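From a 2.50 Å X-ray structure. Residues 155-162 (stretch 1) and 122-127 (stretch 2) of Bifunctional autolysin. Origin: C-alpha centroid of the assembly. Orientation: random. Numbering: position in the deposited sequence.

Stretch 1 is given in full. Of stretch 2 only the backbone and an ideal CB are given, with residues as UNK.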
ATOM      1  N   ASP A 155      -2.076 -13.053  21.268  1.00150.82           N
ATOM      2  CA  ASP A 155      -1.088 -14.012  20.797  1.00149.18           C
ATOM      3  C   ASP A 155      -1.012 -13.972  19.286  1.00141.48           C
ATOM      4  O   ASP A 155      -1.819 -14.586  18.602  1.00138.84           O
ATOM      5  CB  ASP A 155      -1.409 -15.424  21.307  1.00152.54           C
ATOM      6  CG  ASP A 155      -0.490 -15.852  22.432  1.00154.63           C
ATOM      7  OD1 ASP A 155      -0.832 -15.600  23.607  1.00153.24           O
ATOM      8  OD2 ASP A 155       0.577 -16.426  22.138  1.00154.15           O
ATOM      9  N   PRO A 156      -0.025 -13.253  18.746  1.00130.52           N
ATOM     10  CA  PRO A 156       0.082 -13.184  17.287  1.00125.14           C
ATOM     11  C   PRO A 156       0.191 -14.520  16.599  1.00117.87           C
ATOM     12  O   PRO A 156      -0.300 -14.612  15.483  1.00115.60           O
ATOM     13  CB  PRO A 156       1.301 -12.295  17.058  1.00124.08           C
ATOM     14  CG  PRO A 156       1.353 -11.427  18.279  1.00129.80           C
ATOM     15  CD  PRO A 156       0.906 -12.319  19.405  1.00127.31           C
ATOM     16  N   LEU A 157       0.821 -15.543  17.197  1.00104.71           N
ATOM     17  CA  LEU A 157       0.906 -16.807  16.515  1.00 98.03           C
ATOM     18  C   LEU A 157      -0.355 -17.635  16.712  1.00109.00           C
ATOM     19  O   LEU A 157      -1.108 -17.807  15.757  1.00117.23           O
ATOM     20  CB  LEU A 157       2.148 -17.619  16.903  1.00 89.51           C
ATOM     21  CG  LEU A 157       2.341 -18.911  16.117  1.00 71.07           C
ATOM     22  CD1 LEU A 157       2.288 -18.632  14.629  1.00 66.42           C
ATOM     23  CD2 LEU A 157       3.656 -19.545  16.497  1.00 67.21           C
ATOM     24  N   ARG A 158      -0.608 -18.143  17.929  1.00123.18           N
ATOM     25  CA  ARG A 158      -1.826 -18.929  18.064  1.00133.81           C
ATOM     26  C   ARG A 158      -3.136 -18.190  17.863  1.00132.02           C
ATOM     27  O   ARG A 158      -4.081 -18.794  17.365  1.00131.29           O
ATOM     28  CB  ARG A 158      -1.827 -19.747  19.382  1.00137.26           C
ATOM     29  CG  ARG A 158      -0.653 -20.746  19.547  1.00145.72           C
ATOM     30  CD  ARG A 158      -0.859 -22.159  18.949  1.00149.32           C
ATOM     31  NE  ARG A 158       0.297 -23.054  19.190  1.00134.50           N
ATOM     32  CZ  ARG A 158       0.204 -24.274  19.693  1.00109.94           C
ATOM     33  NH1 ARG A 158      -0.982 -24.775  20.022  1.00 98.03           N
ATOM     34  NH2 ARG A 158       1.300 -25.003  19.883  1.00 96.17           N
ATOM     35  N   GLU A 159      -3.221 -16.896  18.233  1.00123.32           N
ATOM     36  CA  GLU A 159      -4.502 -16.243  18.005  1.00114.92           C
ATOM     37  C   GLU A 159      -4.803 -16.120  16.534  1.00105.70           C
ATOM     38  O   GLU A 159      -5.962 -16.202  16.141  1.00 98.68           O
ATOM     39  CB  GLU A 159      -4.581 -14.848  18.683  1.00121.32           C
ATOM     40  CG  GLU A 159      -5.060 -14.831  20.133  1.00150.72           C
ATOM     41  CD  GLU A 159      -6.430 -14.164  20.338  1.00169.62           C
ATOM     42  OE1 GLU A 159      -7.455 -14.876  20.260  1.00177.32           O
ATOM     43  OE2 GLU A 159      -6.461 -12.945  20.603  1.00172.89           O
ATOM     44  N   GLY A 160      -3.756 -15.916  15.710  1.00 95.86           N
ATOM     45  CA  GLY A 160      -3.988 -15.798  14.288  1.00 86.28           C
ATOM     46  C   GLY A 160      -4.239 -17.155  13.673  1.00 90.60           C
ATOM     47  O   GLY A 160      -5.011 -17.267  12.723  1.00 88.44           O
ATOM     48  N   ILE A 161      -3.586 -18.207  14.228  1.00 96.76           N
ATOM     49  CA  ILE A 161      -3.797 -19.542  13.675  1.00 98.14           C
ATOM     50  C   ILE A 161      -5.246 -19.921  13.903  1.00 93.06           C
ATOM     51  O   ILE A 161      -5.870 -20.618  13.106  1.00 90.99           O
ATOM     52  CB  ILE A 161      -2.816 -20.539  14.353  1.00 94.76           C
ATOM     53  CG1 ILE A 161      -1.391 -20.356  13.802  1.00 92.06           C
ATOM     54  CG2 ILE A 161      -3.296 -21.979  14.199  1.00 87.08           C
ATOM     55  CD1 ILE A 161      -1.225 -20.727  12.328  1.00 93.70           C
ATOM     56  N   LYS A 162      -5.756 -19.421  15.021  1.00 96.42           N
ATOM     57  CA  LYS A 162      -7.108 -19.591  15.538  1.00108.17           C
ATOM     58  C   LYS A 162      -8.170 -18.972  14.650  1.00101.49           C
ATOM     59  O   LYS A 162      -9.279 -19.494  14.550  1.00 95.54           O
ATOM     60  CB  LYS A 162      -7.168 -18.926  16.927  1.00117.02           C
ATOM     61  CG  LYS A 162      -8.112 -19.529  17.957  1.00145.33           C
ATOM     62  CD  LYS A 162      -8.078 -18.660  19.226  1.00174.72           C
ATOM     63  CE  LYS A 162      -8.986 -19.122  20.341  1.00186.25           C
ATOM     64  NZ  LYS A 162      -8.926 -18.205  21.516  1.00185.28           N
ATOM     65  N   UNK A 122       6.647 -16.693   7.107  1.00 52.31           N
ATOM     66  CA  UNK A 122       5.988 -16.541   8.408  1.00 56.27           C
ATOM     67  C   UNK A 122       5.333 -17.802   8.900  1.00 55.16           C
ATOM     68  O   UNK A 122       4.794 -18.550   8.101  1.00 51.01           O
ATOM     69  CB  UNK A 122       4.937 -15.432   8.337  1.00 56.27           C
ATOM     70  N   UNK A 123       5.382 -18.039  10.221  1.00 57.74           N
ATOM     71  CA  UNK A 123       4.762 -19.233  10.757  1.00 68.78           C
ATOM     72  C   UNK A 123       3.250 -19.194  10.514  1.00 68.03           C
ATOM     73  O   UNK A 123       2.626 -20.221  10.257  1.00 62.54           O
ATOM     74  CB  UNK A 123       5.069 -19.371  12.250  1.00 68.78           C
ATOM     75  N   UNK A 124       2.672 -17.982  10.557  1.00 64.91           N
ATOM     76  CA  UNK A 124       1.248 -17.805  10.328  1.00 57.23           C
ATOM     77  C   UNK A 124       0.811 -18.217   8.912  1.00 51.23           C
ATOM     78  O   UNK A 124      -0.302 -18.676   8.720  1.00 54.59           O
ATOM     79  CB  UNK A 124       0.871 -16.344  10.580  1.00 57.23           C
ATOM     80  N   UNK A 125       1.712 -18.055   7.947  1.00 47.68           N
ATOM     81  CA  UNK A 125       1.525 -18.364   6.532  1.00 46.97           C
ATOM     82  C   UNK A 125       1.984 -19.752   6.278  1.00 55.00           C
ATOM     83  O   UNK A 125       1.537 -20.401   5.339  1.00 57.77           O
ATOM     84  CB  UNK A 125       2.272 -17.380   5.629  1.00 46.97           C
ATOM     85  N   UNK A 126       2.921 -20.189   7.103  1.00 64.00           N
ATOM     86  CA  UNK A 126       3.475 -21.533   6.996  1.00 68.67           C
ATOM     87  C   UNK A 126       2.345 -22.515   7.332  1.00 66.69           C
ATOM     88  O   UNK A 126       2.389 -23.686   6.951  1.00 63.17           O
ATOM     89  CB  UNK A 126       4.680 -21.720   7.921  1.00 68.67           C
ATOM     90  N   UNK A 127       1.319 -21.999   8.032  1.00 61.00           N
ATOM     91  CA  UNK A 127       0.182 -22.797   8.432  1.00 60.26           C
ATOM     92  C   UNK A 127       0.492 -23.508   9.732  1.00 64.97           C
ATOM     93  O   UNK A 127      -0.384 -23.719  10.565  1.00 67.67           O
ATOM     94  CB  UNK A 127      -0.193 -23.801   7.340  1.00 60.26           C
TER

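Position 122 lies just before a short helical turn, with phi/psi of -61/143°. Its ideal CB has no atom of stretch 1 within 5.5 Å, so stretch 1 sets no demand here. The backbone does. A residue in this place can cap the exposed amides of the turn that follows, which suits serine, threonine, aspartate or asparagine. The deposited residue is Ser 122. Its OG accepts from the N of residue 125 at 2.9 Å, a capping bond. Its O accepts from the N of residue 126 at 2.7 Å, which helps close the turn.

Position 123 has helical angles, and its CA-to-CB bond points toward stretch 1. The ideal CB is 3.7 Å from Leu 157 CD1. What stretch 1 offers here is an apolar methyl group, with open space beyond. A side chain with a methylene or methyl near its base would suit, and a longer one could carry a polar end outward. Leucine, methionine, glutamine, glutamate, lysine or arginine are all plausible. The deposited residue is Gln 123, with chi1 t and chi2 p. Its CG packs at 3.4 Å from Leu 157 CD1, so the aliphatic part of the side chain makes the closest contact. The amide forms no hydrogen bond with stretch 1.

Position 124 is where the backbones come closest: its CA is 6.3 Å from the CA of Leu 157. CA-to-CB points sideways, and the ideal CB is 4.9 Å from Leu 157 CD1 and 5.2 Å from Ile 161 CD1. The space ahead is bordered by Leu 157, Ile 161, the CA of Gly 160 and the carbonyl of Pro 156. Gly 160 has no side chain to fill it. A medium-sized apolar residue fits best, such as leucine, isoleucine or methionine; valine would reach less far. The deposited residue is Leu 124, and it has the largest covered area of the two stretches. Its CD1 lies 3.3 Å from Pro 156 O, 3.7 Å from Leu 157 CD1, 4.2 Å from Gly 160 CA and 4.2 Å from Ile 161 CG1. An ideal CB on Gly 160 would be only 3.1 Å from Leu 124 CD1, a tight fit.

Position 125 points away from stretch 1. Stretch 1 selects no side chain here, and these atoms leave the choice open. The deposited residue is Ala 125.

Position 126 points sideways, with no atom of stretch 1 within 5.5 Å of the ideal CB. A long polar or charged residue would be at ease. The deposited residue is Lys 126, whose end leads away from stretch 1.

Position 127 has a phi of 85°. This favours glycine, with asparagine a possible alternative. The CB direction is away from stretch 1, so a short side chain would add little contact, while the backbone is near enough to touch. The deposited residue is Gly 127. Its O lies 3.6 Å from Ile 161 CD1, and its N gives a weak bond to Gln 123 O at 3.1 Å.

Stretch 2 (122-127) SQLAKG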
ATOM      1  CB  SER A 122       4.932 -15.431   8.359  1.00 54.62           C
ATOM      2  OG  SER A 122       3.573 -15.868   8.333  1.00 38.91           O
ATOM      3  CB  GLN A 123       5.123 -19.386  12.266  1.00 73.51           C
ATOM      4  CG  GLN A 123       4.574 -20.603  13.045  1.00 91.49           C
ATOM      5  CD  GLN A 123       5.089 -21.972  12.629  1.00 95.60           C
ATOM      6  OE1 GLN A 123       6.098 -22.481  13.116  1.00109.59           O
ATOM      7  NE2 GLN A 123       4.358 -22.561  11.700  1.00 90.84           N
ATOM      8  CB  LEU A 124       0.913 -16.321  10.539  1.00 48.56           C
ATOM      9  CG  LEU A 124      -0.305 -15.984  11.396  1.00 62.57           C
ATOM     10  CD1 LEU A 124      -0.134 -16.503  12.803  1.00 63.68           C
ATOM     11  CD2 LEU A 124      -0.484 -14.474  11.430  1.00 68.05           C
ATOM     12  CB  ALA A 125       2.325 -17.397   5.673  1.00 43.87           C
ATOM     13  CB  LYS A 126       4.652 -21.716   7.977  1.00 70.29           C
ATOM     14  CG  LYS A 126       6.020 -21.470   7.342  1.00 80.45           C
ATOM     15  CD  LYS A 126       7.184 -22.025   8.173  1.00 95.68           C
ATOM     16  CE  LYS A 126       8.528 -21.759   7.520  1.00120.51           C
ATOM     17  NZ  LYS A 126       9.666 -22.359   8.278  1.00137.76           N
TER
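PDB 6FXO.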